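Local structure of UDP-L-Rhamnose Synthase (Acanthamoeba polyphaga mimivirus, 7JID) at residues A[69-74]-A[253-258]; A[161-166]-A[188-193]; A[183-188]-A[241-246]. The protein is a UDP-L-rhamnose synthase of a giant virus, an oxidoreductase that binds NADP and UDP-rhamnose and probably completes the making of the activated sugar. All coordinates share one frame; numbering follows the deposited sequence.

Contact 1 (A[69-74]-A[253-258]). With AWU ([[(2~{R},3~{S},4~{R},5~{R})-5-[2,4-bis(oxidanylidene)pyrimidin-1-yl]-3,4-bis(oxidanyl)oxolan-2-yl]methoxy-oxidanyl-phosphoryl] [(2~{R},3~{R},4~{R},5~{R},6~{S})-6-methyl-3,4,5-tris(oxidanyl)oxan-2-yl] hydrogen phosphate), chain C.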
loop_
_atom_site.group_PDB
_atom_site.type_symbol
_atom_site.label_atom_id
_atom_site.label_comp_id
_atom_site.label_asym_id
_atom_site.label_seq_id
_atom_site.Cartn_x
_atom_site.Cartn_y
_atom_site.Cartn_z
ATOM N N THR A 69 -18.256 -8.136 6.832
ATOM C CA THR A 69 -17.048 -8.915 6.463
ATOM C C THR A 69 -16.123 -8.056 5.608
ATOM O O THR A 69 -16.504 -6.971 5.161
ATOM C CB THR A 69 -17.383 -10.215 5.714
ATOM O OG1 THR A 69 -17.705 -9.872 4.376
ATOM C CG2 THR A 69 -18.488 -11.012 6.382
ATOM N N ILE A 70 -14.960 -8.615 5.269
ATOM C CA ILE A 70 -13.983 -7.950 4.385
ATOM C C ILE A 70 -14.571 -7.743 3.006
ATOM O O ILE A 70 -13.963 -7.003 2.224
ATOM C CB ILE A 70 -12.661 -8.728 4.322
ATOM C CG1 ILE A 70 -12.862 -10.151 3.769
ATOM C CG2 ILE A 70 -12.000 -8.686 5.690
ATOM C CD1 ILE A 70 -11.602 -10.794 3.222
ATOM N N ASP A 71 -15.761 -8.282 2.714
ATOM C CA ASP A 71 -16.400 -7.976 1.421
ATOM C C ASP A 71 -16.610 -6.459 1.283
ATOM O O ASP A 71 -16.716 -5.948 0.157
ATOM C CB ASP A 71 -17.727 -8.725 1.316
ATOM C CG ASP A 71 -17.557 -10.135 0.802
ATOM O OD1 ASP A 71 -16.404 -10.550 0.657
ATOM O OD2 ASP A 71 -18.596 -10.734 0.401
ATOM N N TYR A 72 -16.680 -5.759 2.406
ATOM C CA TYR A 72 -16.927 -4.303 2.505
ATOM C C TYR A 72 -15.905 -3.621 1.593
ATOM O O TYR A 72 -16.222 -2.629 0.921
ATOM C CB TYR A 72 -16.799 -3.846 3.954
ATOM C CG TYR A 72 -16.707 -2.353 4.118
ATOM C CD1 TYR A 72 -15.501 -1.716 4.379
ATOM C CD2 TYR A 72 -17.845 -1.589 4.009
ATOM C CE1 TYR A 72 -15.418 -0.336 4.481
ATOM C CE2 TYR A 72 -17.784 -0.213 4.134
ATOM C CZ TYR A 72 -16.583 0.416 4.402
ATOM O OH TYR A 72 -16.566 1.788 4.486
ATOM N N LEU A 73 -14.641 -4.095 1.591
ATOM C CA LEU A 73 -13.540 -3.399 0.875
ATOM C C LEU A 73 -13.590 -3.594 -0.634
ATOM O O LEU A 73 -12.814 -2.931 -1.307
ATOM C CB LEU A 73 -12.169 -3.863 1.390
ATOM C CG LEU A 73 -11.971 -3.674 2.888
ATOM C CD1 LEU A 73 -10.777 -4.476 3.374
ATOM C CD2 LEU A 73 -11.817 -2.199 3.189
ATOM N N GLU A 74 -14.480 -4.449 -1.161
ATOM C CA GLU A 74 -14.506 -4.716 -2.623
ATOM C C GLU A 74 -15.335 -3.648 -3.362
ATOM O O GLU A 74 -15.203 -3.567 -4.593
ATOM C CB GLU A 74 -15.019 -6.131 -2.882
ATOM C CG GLU A 74 -14.209 -7.206 -2.168
ATOM C CD GLU A 74 -12.739 -7.247 -2.555
ATOM O OE1 GLU A 74 -12.376 -6.602 -3.574
ATOM O OE2 GLU A 74 -11.941 -7.919 -1.847
ATOM N N LEU A 253 -20.140 -14.540 -2.459
ATOM C CA LEU A 253 -19.377 -13.487 -1.721
ATOM C C LEU A 253 -18.776 -12.488 -2.722
ATOM O O LEU A 253 -18.668 -12.800 -3.916
ATOM C CB LEU A 253 -18.274 -14.115 -0.857
ATOM C CG LEU A 253 -18.726 -15.140 0.180
ATOM C CD1 LEU A 253 -17.563 -15.601 1.016
ATOM C CD2 LEU A 253 -19.829 -14.539 1.034
ATOM N N LYS A 254 -18.348 -11.308 -2.262
ATOM C CA LYS A 254 -17.694 -10.327 -3.178
ATOM C C LYS A 254 -16.216 -10.667 -3.378
ATOM O O LYS A 254 -15.590 -10.055 -4.226
ATOM C CB LYS A 254 -17.777 -8.903 -2.613
ATOM C CG LYS A 254 -19.180 -8.394 -2.316
ATOM C CD LYS A 254 -20.200 -8.647 -3.400
ATOM C CE LYS A 254 -21.575 -8.156 -2.985
ATOM N NZ LYS A 254 -22.664 -8.830 -3.736
ATOM N N ALA A 255 -15.653 -11.553 -2.563
ATOM C CA ALA A 255 -14.219 -11.891 -2.620
ATOM C C ALA A 255 -14.067 -13.342 -2.157
ATOM O O ALA A 255 -14.958 -13.863 -1.446
ATOM C CB ALA A 255 -13.434 -10.940 -1.726
ATOM N N ASP A 256 -12.949 -13.956 -2.493
ATOM C CA ASP A 256 -12.569 -15.275 -1.945
ATOM C C ASP A 256 -12.051 -15.122 -0.506
ATOM O O ASP A 256 -12.112 -14.011 0.064
ATOM C CB ASP A 256 -11.474 -15.889 -2.808
ATOM C CG ASP A 256 -11.370 -17.406 -2.790
ATOM O OD1 ASP A 256 -12.105 -18.072 -2.001
ATOM O OD2 ASP A 256 -10.555 -17.936 -3.579
ATOM N N ARG A 257 -11.740 -16.262 0.102
ATOM C CA ARG A 257 -11.279 -16.345 1.519
ATOM C C ARG A 257 -9.996 -17.175 1.568
ATOM O O ARG A 257 -9.801 -18.155 0.817
ATOM C CB ARG A 257 -12.342 -16.882 2.474
ATOM C CG ARG A 257 -13.611 -16.054 2.610
ATOM C CD ARG A 257 -13.330 -14.680 3.136
ATOM N NE ARG A 257 -14.538 -13.941 3.460
ATOM C CZ ARG A 257 -15.141 -13.071 2.663
ATOM N NH1 ARG A 257 -14.711 -12.846 1.436
ATOM N NH2 ARG A 257 -16.184 -12.410 3.138
ATOM N N SER A 258 -9.082 -16.728 2.421
ATOM C CA SER A 258 -7.787 -17.386 2.676
ATOM C C SER A 258 -8.027 -18.687 3.469
ATOM O O SER A 258 -8.789 -18.670 4.460
ATOM C CB SER A 258 -6.938 -16.477 3.498
ATOM O OG SER A 258 -5.746 -17.103 3.920
HETATM P PA AWU C . -16.181 -14.104 6.984
HETATM O O1A AWU C . -16.491 -13.620 5.618
HETATM O O2A AWU C . -17.263 -14.011 8.046
HETATM O O3A AWU C . -14.983 -13.355 7.797
HETATM P PB AWU C . -13.721 -12.516 7.148
HETATM O O1B AWU C . -12.934 -13.266 6.046
HETATM O O2B AWU C . -14.205 -11.076 6.866
HETATM O O3B AWU C . -12.783 -12.547 8.444
HETATM C "C5'" AWU C . -9.890 -10.510 9.232
HETATM O "O5'" AWU C . -11.190 -11.069 9.235
HETATM C "C4'" AWU C . -8.900 -11.521 9.786
HETATM O "O4'" AWU C . -7.536 -11.064 9.643
HETATM C "C3'" AWU C . -9.049 -12.801 9.031
HETATM O "O3'" AWU C . -8.352 -13.795 9.733
HETATM C "C2'" AWU C . -10.491 -13.294 8.964
HETATM C "C1'" AWU C . -11.418 -12.235 8.561
HETATM N N1 AWU C . -18.197 -18.642 5.468
HETATM C C2 AWU C . -19.088 -19.683 5.273
HETATM O O2 AWU C . -18.797 -20.834 5.657
HETATM N N3 AWU C . -20.334 -19.389 4.781
HETATM C C4 AWU C . -20.660 -18.144 4.344
HETATM O O4 AWU C . -21.859 -17.951 3.919
HETATM C C5 AWU C . -19.768 -17.093 4.561
HETATM C C6 AWU C . -18.486 -17.365 5.028
HETATM C C1C AWU C . -16.838 -18.907 6.021
HETATM C C2C AWU C . -15.656 -18.308 5.258
HETATM C C3C AWU C . -14.610 -18.133 6.388
HETATM C C4C AWU C . -15.490 -17.846 7.561
HETATM C C5C AWU C . -15.486 -16.411 8.042
HETATM C "C6'" AWU C . -10.007 -9.263 10.106
HETATM O "O2'" AWU C . -10.893 -13.621 10.278
HETATM O O2C AWU C . -15.227 -19.235 4.293
HETATM O O3C AWU C . -13.957 -19.359 6.665
HETATM O O4C AWU C . -16.835 -18.131 7.201
HETATM O O5C AWU C . -15.710 -15.590 6.873
#
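Part of the diphosphate site of the UDP-rhamnose pocket lies here, where a short 3-10 turn, 70-74, meets the loop 253-258. R257 links the two sides. Its NH2 and NE both bond to O1A of AWU, at 2.8 Å from R257 NH2. R257 NH1 makes a salt bridge with D71 OD1 at 3.0 Å, in the guanidinium plane. A second, weak bond runs from NH2 to the same oxygen. Carboxylate and guanidinium planes stand 89° apart. I70 CG1 lies over the centre of one guanidinium face and L253 CD1 over the other, so the group is sandwiched and turns its edge to the phosphate. The backbone N of I70 bonds to O2B on the other phosphorus. T69 OG1 accepts from D71 N, an ST turn at the start of the 3-10 turn. E74 OE2 bonds to S138 N and touches A255 CB. The remaining carboxylate oxygen, D71 OD2, accepts from K254 N at 2.7 Å with a nearly straight N-H, from above the carboxylate plane.

Contact 2 (A[161-166]-A[188-193]). With AWU ([[(2~{R},3~{S},4~{R},5~{R})-5-[2,4-bis(oxidanylidene)pyrimidin-1-yl]-3,4-bis(oxidanyl)oxolan-2-yl]methoxy-oxidanyl-phosphoryl] [(2~{R},3~{R},4~{R},5~{R},6~{S})-6-methyl-3,4,5-tris(oxidanyl)oxan-2-yl] hydrogen phosphate), chain C.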
loop_
_atom_site.group_PDB
_atom_site.type_symbol
_atom_site.label_atom_id
_atom_site.label_comp_id
_atom_site.label_asym_id
_atom_site.label_seq_id
_atom_site.Cartn_x
_atom_site.Cartn_y
_atom_site.Cartn_z
ATOM N N ARG A 161 0.608 -12.475 13.325
ATOM C CA ARG A 161 -0.396 -12.942 12.343
ATOM C C ARG A 161 -1.480 -13.809 12.982
ATOM O O ARG A 161 -1.294 -15.022 13.239
ATOM C CB ARG A 161 0.362 -13.708 11.257
ATOM C CG ARG A 161 1.360 -12.907 10.453
ATOM C CD ARG A 161 1.908 -13.869 9.432
ATOM N NE ARG A 161 2.956 -13.379 8.593
ATOM C CZ ARG A 161 3.885 -14.137 8.018
ATOM N NH1 ARG A 161 3.973 -15.425 8.321
ATOM N NH2 ARG A 161 4.745 -13.568 7.190
ATOM N N ILE A 162 -2.630 -13.203 13.322
ATOM C CA ILE A 162 -3.796 -13.982 13.815
ATOM C C ILE A 162 -4.637 -14.377 12.596
ATOM O O ILE A 162 -4.536 -13.716 11.549
ATOM C CB ILE A 162 -4.610 -13.223 14.869
ATOM C CG1 ILE A 162 -5.142 -11.897 14.319
ATOM C CG2 ILE A 162 -3.781 -13.068 16.137
ATOM C CD1 ILE A 162 -6.343 -11.401 15.103
ATOM N N ARG A 163 -5.460 -15.371 12.792
ATOM C CA ARG A 163 -6.490 -15.710 11.791
ATOM C C ARG A 163 -7.789 -16.050 12.473
ATOM O O ARG A 163 -7.770 -16.718 13.529
ATOM C CB ARG A 163 -6.064 -16.897 10.942
ATOM C CG ARG A 163 -4.781 -16.662 10.181
ATOM C CD ARG A 163 -4.455 -17.793 9.212
ATOM N NE ARG A 163 -5.391 -17.812 8.091
ATOM C CZ ARG A 163 -6.154 -18.825 7.682
ATOM N NH1 ARG A 163 -6.309 -19.907 8.411
ATOM N NH2 ARG A 163 -6.873 -18.699 6.594
ATOM N N MET A 164 -8.894 -15.773 11.798
ATOM C CA MET A 164 -10.229 -16.296 12.198
ATOM C C MET A 164 -10.376 -16.265 13.719
ATOM O O MET A 164 -10.694 -17.270 14.392
ATOM C CB MET A 164 -10.391 -17.727 11.695
ATOM C CG MET A 164 -10.221 -17.753 10.179
ATOM S SD MET A 164 -10.168 -19.396 9.500
ATOM C CE MET A 164 -10.357 -19.028 7.759
ATOM N N PRO A 165 -10.176 -15.081 14.349
ATOM C CA PRO A 165 -10.174 -15.026 15.799
ATOM C C PRO A 165 -11.497 -15.437 16.452
ATOM O O PRO A 165 -12.576 -15.135 15.921
ATOM C CB PRO A 165 -9.903 -13.559 16.132
ATOM C CG PRO A 165 -10.137 -12.809 14.859
ATOM C CD PRO A 165 -9.847 -13.793 13.724
ATOM N N ILE A 166 -11.385 -16.186 17.560
ATOM C CA ILE A 166 -12.508 -16.792 18.327
ATOM C C ILE A 166 -12.470 -16.281 19.769
ATOM O O ILE A 166 -11.375 -16.148 20.303
ATOM C CB ILE A 166 -12.386 -18.314 18.297
ATOM C CG1 ILE A 166 -12.620 -18.894 16.896
ATOM C CG2 ILE A 166 -13.310 -18.976 19.317
ATOM C CD1 ILE A 166 -12.027 -20.260 16.725
ATOM N N ILE A 188 -13.437 -26.031 5.762
ATOM C CA ILE A 188 -12.037 -26.229 5.312
ATOM C C ILE A 188 -11.140 -26.162 6.550
ATOM O O ILE A 188 -11.268 -25.232 7.338
ATOM C CB ILE A 188 -11.617 -25.175 4.254
ATOM C CG1 ILE A 188 -12.472 -25.223 2.966
ATOM C CG2 ILE A 188 -10.138 -25.331 3.922
ATOM C CD1 ILE A 188 -12.195 -24.097 1.983
ATOM N N PRO A 189 -10.192 -27.112 6.734
ATOM C CA PRO A 189 -9.247 -27.050 7.861
ATOM C C PRO A 189 -8.424 -25.755 7.792
ATOM O O PRO A 189 -7.872 -25.425 6.747
ATOM C CB PRO A 189 -8.389 -28.311 7.718
ATOM C CG PRO A 189 -9.277 -29.251 6.929
ATOM C CD PRO A 189 -10.002 -28.352 5.965
ATOM N N ASN A 190 -8.223 -25.123 8.940
ATOM C CA ASN A 190 -7.559 -23.810 8.986
ATOM C C ASN A 190 -6.873 -23.579 10.327
ATOM O O ASN A 190 -7.330 -24.153 11.358
ATOM C CB ASN A 190 -8.613 -22.717 8.859
ATOM C CG ASN A 190 -8.819 -22.273 7.437
ATOM O OD1 ASN A 190 -7.999 -21.524 6.906
ATOM N ND2 ASN A 190 -9.939 -22.713 6.833
ATOM N N SER A 191 -5.821 -22.779 10.294
ATOM C CA SER A 191 -5.180 -22.203 11.486
ATOM C C SER A 191 -6.059 -21.077 11.997
ATOM O O SER A 191 -6.371 -20.145 11.207
ATOM C CB SER A 191 -3.810 -21.755 11.216
ATOM O OG SER A 191 -2.919 -22.842 10.991
ATOM N N MET A 192 -6.353 -21.090 13.287
ATOM C CA MET A 192 -7.224 -20.078 13.924
ATOM C C MET A 192 -6.632 -19.660 15.265
ATOM O O MET A 192 -5.839 -20.381 15.790
ATOM C CB MET A 192 -8.664 -20.563 14.120
ATOM C CG MET A 192 -9.190 -21.372 12.969
ATOM S SD MET A 192 -10.987 -21.546 13.088
ATOM C CE MET A 192 -11.334 -22.507 11.585
ATOM N N THR A 193 -7.088 -18.523 15.765
ATOM C CA THR A 193 -6.575 -17.861 16.988
ATOM C C THR A 193 -7.683 -17.806 18.026
ATOM O O THR A 193 -8.674 -17.120 17.789
ATOM C CB THR A 193 -6.107 -16.441 16.675
ATOM O OG1 THR A 193 -5.071 -16.472 15.692
ATOM C CG2 THR A 193 -5.514 -15.753 17.889
HETATM P PA AWU C . -16.181 -14.104 6.984
HETATM O O1A AWU C . -16.491 -13.620 5.618
HETATM O O2A AWU C . -17.263 -14.011 8.046
HETATM O O3A AWU C . -14.983 -13.355 7.797
HETATM P PB AWU C . -13.721 -12.516 7.148
HETATM O O1B AWU C . -12.934 -13.266 6.046
HETATM O O2B AWU C . -14.205 -11.076 6.866
HETATM O O3B AWU C . -12.783 -12.547 8.444
HETATM C "C5'" AWU C . -9.890 -10.510 9.232
HETATM O "O5'" AWU C . -11.190 -11.069 9.235
HETATM C "C4'" AWU C . -8.900 -11.521 9.786
HETATM O "O4'" AWU C . -7.536 -11.064 9.643
HETATM C "C3'" AWU C . -9.049 -12.801 9.031
HETATM O "O3'" AWU C . -8.352 -13.795 9.733
HETATM C "C2'" AWU C . -10.491 -13.294 8.964
HETATM C "C1'" AWU C . -11.418 -12.235 8.561
HETATM N N1 AWU C . -18.197 -18.642 5.468
HETATM C C2 AWU C . -19.088 -19.683 5.273
HETATM O O2 AWU C . -18.797 -20.834 5.657
HETATM N N3 AWU C . -20.334 -19.389 4.781
HETATM C C4 AWU C . -20.660 -18.144 4.344
HETATM O O4 AWU C . -21.859 -17.951 3.919
HETATM C C5 AWU C . -19.768 -17.093 4.561
HETATM C C6 AWU C . -18.486 -17.365 5.028
HETATM C C1C AWU C . -16.838 -18.907 6.021
HETATM C C2C AWU C . -15.656 -18.308 5.258
HETATM C C3C AWU C . -14.610 -18.133 6.388
HETATM C C4C AWU C . -15.490 -17.846 7.561
HETATM C C5C AWU C . -15.486 -16.411 8.042
HETATM C "C6'" AWU C . -10.007 -9.263 10.106
HETATM O "O2'" AWU C . -10.893 -13.621 10.278
HETATM O O2C AWU C . -15.227 -19.235 4.293
HETATM O O3C AWU C . -13.957 -19.359 6.665
HETATM O O4C AWU C . -16.835 -18.131 7.201
HETATM O O5C AWU C . -15.710 -15.590 6.873
#
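R163 reaches past S191 to clasp N190, next to strand 157-162 of the Rossmann-type parallel sheet. R163 NH1 and NH2 both bond to N190 OD1, end-on, at 2.8 Å from NH1. The guanidinium and amide planes are 29° apart, and OD1 lies in the guanidinium plane. The chain bends at chi3 (70°), which places NE, and the guanidinium beyond it meets N190 edge-on. R163 NH1 also bonds to S191 O at 2.8 Å, on a carbonyl lone pair. N190 OD1 takes a further bond from N260 N, so this buried oxygen is well satisfied. M164 lies across N190, with M164 CE 3.5 Å from N190 OD1 and SD near its CB. Farther along, M192 CE meets M164 SD, and M192 SD meets I166 CD1; F175 of helix 175-181 packs on all three residues. T193 crosses I162 at about a right angle, T193 CG2 against I162 CG2 at 3.6 Å. T193 OG1 accepts from R163 N and is also bonded to F216 O. T193 O takes the N-H of I166. These bonds tie segment 161-166 to the loop before helix 195-207. The same backbone faces the rhamnose, where M164 N bonds to AWU O3' at 2.9 Å.

Contact 3 (A[183-188]-A[241-246]). With AWU ([[(2~{R},3~{S},4~{R},5~{R})-5-[2,4-bis(oxidanylidene)pyrimidin-1-yl]-3,4-bis(oxidanyl)oxolan-2-yl]methoxy-oxidanyl-phosphoryl] [(2~{R},3~{R},4~{R},5~{R},6~{S})-6-methyl-3,4,5-tris(oxidanyl)oxan-2-yl] hydrogen phosphate), chain C; EDO (1,2-ethanediol), chain H; EDO (1,2-ethanediol), chain J.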
loop_
_atom_site.group_PDB
_atom_site.type_symbol
_atom_site.label_atom_id
_atom_site.label_comp_id
_atom_site.label_asym_id
_atom_site.label_seq_id
_atom_site.Cartn_x
_atom_site.Cartn_y
_atom_site.Cartn_z
ATOM N N SER A 183 -26.140 -19.624 6.738
ATOM C CA SER A 183 -27.060 -20.621 6.122
ATOM C C SER A 183 -26.276 -21.811 5.577
ATOM O O SER A 183 -26.766 -22.942 5.715
ATOM C CB SER A 183 -27.888 -19.995 5.026
ATOM O OG SER A 183 -28.740 -18.990 5.571
ATOM N N ARG A 184 -25.140 -21.567 4.924
ATOM C CA ARG A 184 -24.301 -22.624 4.328
ATOM C C ARG A 184 -22.856 -22.429 4.800
ATOM O O ARG A 184 -22.422 -21.255 4.909
ATOM C CB ARG A 184 -24.398 -22.627 2.796
ATOM C CG ARG A 184 -25.801 -22.936 2.286
ATOM C CD ARG A 184 -25.790 -23.397 0.835
ATOM N NE ARG A 184 -25.494 -22.257 0.005
ATOM C CZ ARG A 184 -25.081 -22.287 -1.261
ATOM N NH1 ARG A 184 -24.861 -23.413 -1.911
ATOM N NH2 ARG A 184 -24.859 -21.137 -1.859
ATOM N N ILE A 185 -22.189 -23.556 5.038
ATOM C CA ILE A 185 -20.831 -23.588 5.642
ATOM C C ILE A 185 -19.890 -24.151 4.598
ATOM O O ILE A 185 -20.110 -25.266 4.123
ATOM C CB ILE A 185 -20.853 -24.446 6.915
ATOM C CG1 ILE A 185 -21.809 -23.866 7.971
ATOM C CG2 ILE A 185 -19.448 -24.640 7.443
ATOM C CD1 ILE A 185 -21.470 -22.492 8.481
ATOM N N CYS A 186 -18.831 -23.393 4.300
ATOM C CA CYS A 186 -17.705 -23.878 3.496
ATOM C C CYS A 186 -16.683 -24.450 4.469
ATOM O O CYS A 186 -15.950 -23.646 5.071
ATOM C CB CYS A 186 -17.148 -22.782 2.600
ATOM S SG CYS A 186 -15.822 -23.388 1.562
ATOM N N SER A 187 -16.718 -25.772 4.723
ATOM C CA SER A 187 -15.852 -26.376 5.769
ATOM C C SER A 187 -14.457 -26.663 5.204
ATOM O O SER A 187 -14.274 -27.547 4.345
ATOM C CB SER A 187 -16.459 -27.609 6.412
ATOM O OG SER A 187 -15.688 -28.105 7.500
ATOM N N ILE A 188 -13.437 -26.031 5.762
ATOM C CA ILE A 188 -12.037 -26.229 5.312
ATOM C C ILE A 188 -11.140 -26.162 6.550
ATOM O O ILE A 188 -11.268 -25.232 7.338
ATOM C CB ILE A 188 -11.617 -25.175 4.254
ATOM C CG1 ILE A 188 -12.472 -25.223 2.966
ATOM C CG2 ILE A 188 -10.138 -25.331 3.922
ATOM C CD1 ILE A 188 -12.195 -24.097 1.983
ATOM N N TRP A 241 -26.494 -28.309 9.795
ATOM C CA TRP A 241 -26.079 -27.247 8.863
ATOM C C TRP A 241 -25.895 -27.842 7.473
ATOM O O TRP A 241 -25.623 -29.050 7.345
ATOM C CB TRP A 241 -24.818 -26.531 9.377
ATOM C CG TRP A 241 -23.642 -27.424 9.564
ATOM C CD1 TRP A 241 -22.631 -27.646 8.684
ATOM C CD2 TRP A 241 -23.358 -28.257 10.710
ATOM N NE1 TRP A 241 -21.727 -28.527 9.201
ATOM C CE2 TRP A 241 -22.142 -28.914 10.445
ATOM C CE3 TRP A 241 -23.973 -28.490 11.944
ATOM C CZ2 TRP A 241 -21.566 -29.817 11.338
ATOM C CZ3 TRP A 241 -23.393 -29.376 12.834
ATOM C CH2 TRP A 241 -22.194 -30.015 12.534
ATOM N N GLU A 242 -25.978 -26.971 6.460
ATOM C CA GLU A 242 -25.707 -27.328 5.054
ATOM C C GLU A 242 -24.267 -26.945 4.703
ATOM O O GLU A 242 -23.833 -25.846 5.091
ATOM C CB GLU A 242 -26.694 -26.581 4.158
ATOM C CG GLU A 242 -26.561 -26.936 2.692
ATOM C CD GLU A 242 -27.658 -26.347 1.811
ATOM O OE1 GLU A 242 -27.571 -26.524 0.594
ATOM O OE2 GLU A 242 -28.601 -25.713 2.348
ATOM N N ASN A 243 -23.559 -27.828 4.014
ATOM C CA ASN A 243 -22.195 -27.538 3.507
ATOM C C ASN A 243 -22.303 -26.997 2.090
ATOM O O ASN A 243 -23.331 -27.299 1.387
ATOM C CB ASN A 243 -21.278 -28.748 3.564
ATOM C CG ASN A 243 -20.761 -28.982 4.968
ATOM O OD1 ASN A 243 -20.968 -30.058 5.502
ATOM N ND2 ASN A 243 -20.106 -27.997 5.575
ATOM N N MET A 244 -21.343 -26.179 1.714
ATOM C CA MET A 244 -21.153 -25.742 0.318
ATOM C C MET A 244 -19.674 -25.792 0.007
ATOM O O MET A 244 -18.827 -25.719 0.941
ATOM C CB MET A 244 -21.711 -24.334 0.086
ATOM C CG MET A 244 -20.998 -23.231 0.871
ATOM S SD MET A 244 -21.553 -21.633 0.298
ATOM C CE MET A 244 -20.862 -20.594 1.595
ATOM N N SER A 245 -19.348 -25.839 -1.271
ATOM C CA SER A 245 -17.958 -25.900 -1.773
ATOM C C SER A 245 -17.359 -24.479 -1.822
ATOM O O SER A 245 -18.108 -23.521 -1.679
ATOM C CB SER A 245 -17.933 -26.497 -3.157
ATOM O OG SER A 245 -18.539 -25.602 -4.073
ATOM N N ARG A 246 -16.038 -24.404 -1.908
ATOM C CA ARG A 246 -15.269 -23.139 -2.155
ATOM C C ARG A 246 -15.845 -22.377 -3.358
ATOM O O ARG A 246 -15.986 -21.161 -3.285
ATOM C CB ARG A 246 -13.810 -23.543 -2.390
ATOM C CG ARG A 246 -12.874 -22.372 -2.614
ATOM C CD ARG A 246 -12.387 -21.809 -1.316
ATOM N NE ARG A 246 -11.337 -20.813 -1.587
ATOM C CZ ARG A 246 -10.030 -21.014 -1.502
ATOM N NH1 ARG A 246 -9.510 -22.202 -1.220
ATOM N NH2 ARG A 246 -9.223 -20.000 -1.739
HETATM P PA AWU C . -16.181 -14.104 6.984
HETATM O O1A AWU C . -16.491 -13.620 5.618
HETATM O O2A AWU C . -17.263 -14.011 8.046
HETATM O O3A AWU C . -14.983 -13.355 7.797
HETATM P PB AWU C . -13.721 -12.516 7.148
HETATM O O1B AWU C . -12.934 -13.266 6.046
HETATM O O2B AWU C . -14.205 -11.076 6.866
HETATM O O3B AWU C . -12.783 -12.547 8.444
HETATM C "C5'" AWU C . -9.890 -10.510 9.232
HETATM O "O5'" AWU C . -11.190 -11.069 9.235
HETATM C "C4'" AWU C . -8.900 -11.521 9.786
HETATM O "O4'" AWU C . -7.536 -11.064 9.643
HETATM C "C3'" AWU C . -9.049 -12.801 9.031
HETATM O "O3'" AWU C . -8.352 -13.795 9.733
HETATM C "C2'" AWU C . -10.491 -13.294 8.964
HETATM C "C1'" AWU C . -11.418 -12.235 8.561
HETATM N N1 AWU C . -18.197 -18.642 5.468
HETATM C C2 AWU C . -19.088 -19.683 5.273
HETATM O O2 AWU C . -18.797 -20.834 5.657
HETATM N N3 AWU C . -20.334 -19.389 4.781
HETATM C C4 AWU C . -20.660 -18.144 4.344
HETATM O O4 AWU C . -21.859 -17.951 3.919
HETATM C C5 AWU C . -19.768 -17.093 4.561
HETATM C C6 AWU C . -18.486 -17.365 5.028
HETATM C C1C AWU C . -16.838 -18.907 6.021
HETATM C C2C AWU C . -15.656 -18.308 5.258
HETATM C C3C AWU C . -14.610 -18.133 6.388
HETATM C C4C AWU C . -15.490 -17.846 7.561
HETATM C C5C AWU C . -15.486 -16.411 8.042
HETATM C "C6'" AWU C . -10.007 -9.263 10.106
HETATM O "O2'" AWU C . -10.893 -13.621 10.278
HETATM O O2C AWU C . -15.227 -19.235 4.293
HETATM O O3C AWU C . -13.957 -19.359 6.665
HETATM O O4C AWU C . -16.835 -18.131 7.201
HETATM O O5C AWU C . -15.710 -15.590 6.873
HETATM C C1 EDO H . -25.138 -31.881 9.008
HETATM O O1 EDO H . -25.761 -31.192 10.047
HETATM C C2 EDO H . -23.665 -31.890 9.145
HETATM O O2 EDO H . -22.988 -31.237 8.094
HETATM C C1 EDO J . -14.051 -27.105 -0.210
HETATM O O1 EDO J . -14.664 -26.880 -1.461
HETATM C C2 EDO J . -14.975 -27.069 0.980
HETATM O O2 EDO J . -15.785 -28.208 1.194
HETATM O O HOH W 1 -24.723 -26.409 -0.689
HETATM O O HOH W 2 -17.932 -27.533 2.927
#
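Segments 183-188 and 241-246 run roughly the same way, 55° apart end to end, and pair as a short two-stranded parallel sheet beside the uracil pocket. I185 lies opposite N243. I185 N bonds to E242 O at 2.8 Å, and M244 N returns to I185 O at 2.9 Å. N243 ND2 reaches I185 O from the opposite face of its carbonyl plane, so two N-H groups grip one oxygen. The same ND2 also bonds to N225. The uracil is read by the backbone: N3 of AWU donates to R184 O at 2.8 Å, and C186 N donates to O2. M244 CG lies between the backbone N and the carbonyl carbon (chi1 64°), and the chain runs on extended to put M244 CE 3.4 Å from AWU N3. M244 SD lies over the centre of the R184 guanidinium, 3.8 Å above its plane, and the two side chains cross at about a right angle. R184 and E242 lie side by side, R184 CD to E242 OE1 at 3.6 Å, their charged ends not in contact; a water joins R184 NH1, E242 OE1 and N243 O. On the other face, I185 CG1 meets W241 CD1 obliquely, while W241 NE1 bonds to N225. C186 SG nears R246 N at the start of helix 246-252. R246 forms a salt bridge with E114. I188 CD1 ends against R246 CD at 4.0 Å.

Overall arrangement
The three contacts surround one UDP-rhamnose molecule: contact 3 at the uracil, contact 1 at the diphosphate, contact 2 at the rhamnose. Their centres lie about 16 to 17 Å apart. The segments of contact 1 are 179 residues apart at their closest ends, and both other contacts fall inside that loop. Contacts 2 and 3 cross along the chain and share I188. Contact 2 adjoins the six-stranded parallel sheet and lies near the chain centre. Contact 3 is an outlying two-stranded sheet. Helix 246-252 begins in contact 3 and leads to the loop of contact 1; the two touch through the R246-D256 salt bridge. Contacts 1 and 2 touch at S258 and R163. Thus segments next to the Rossmann-type sheet and peripheral segments line one ligand pocket.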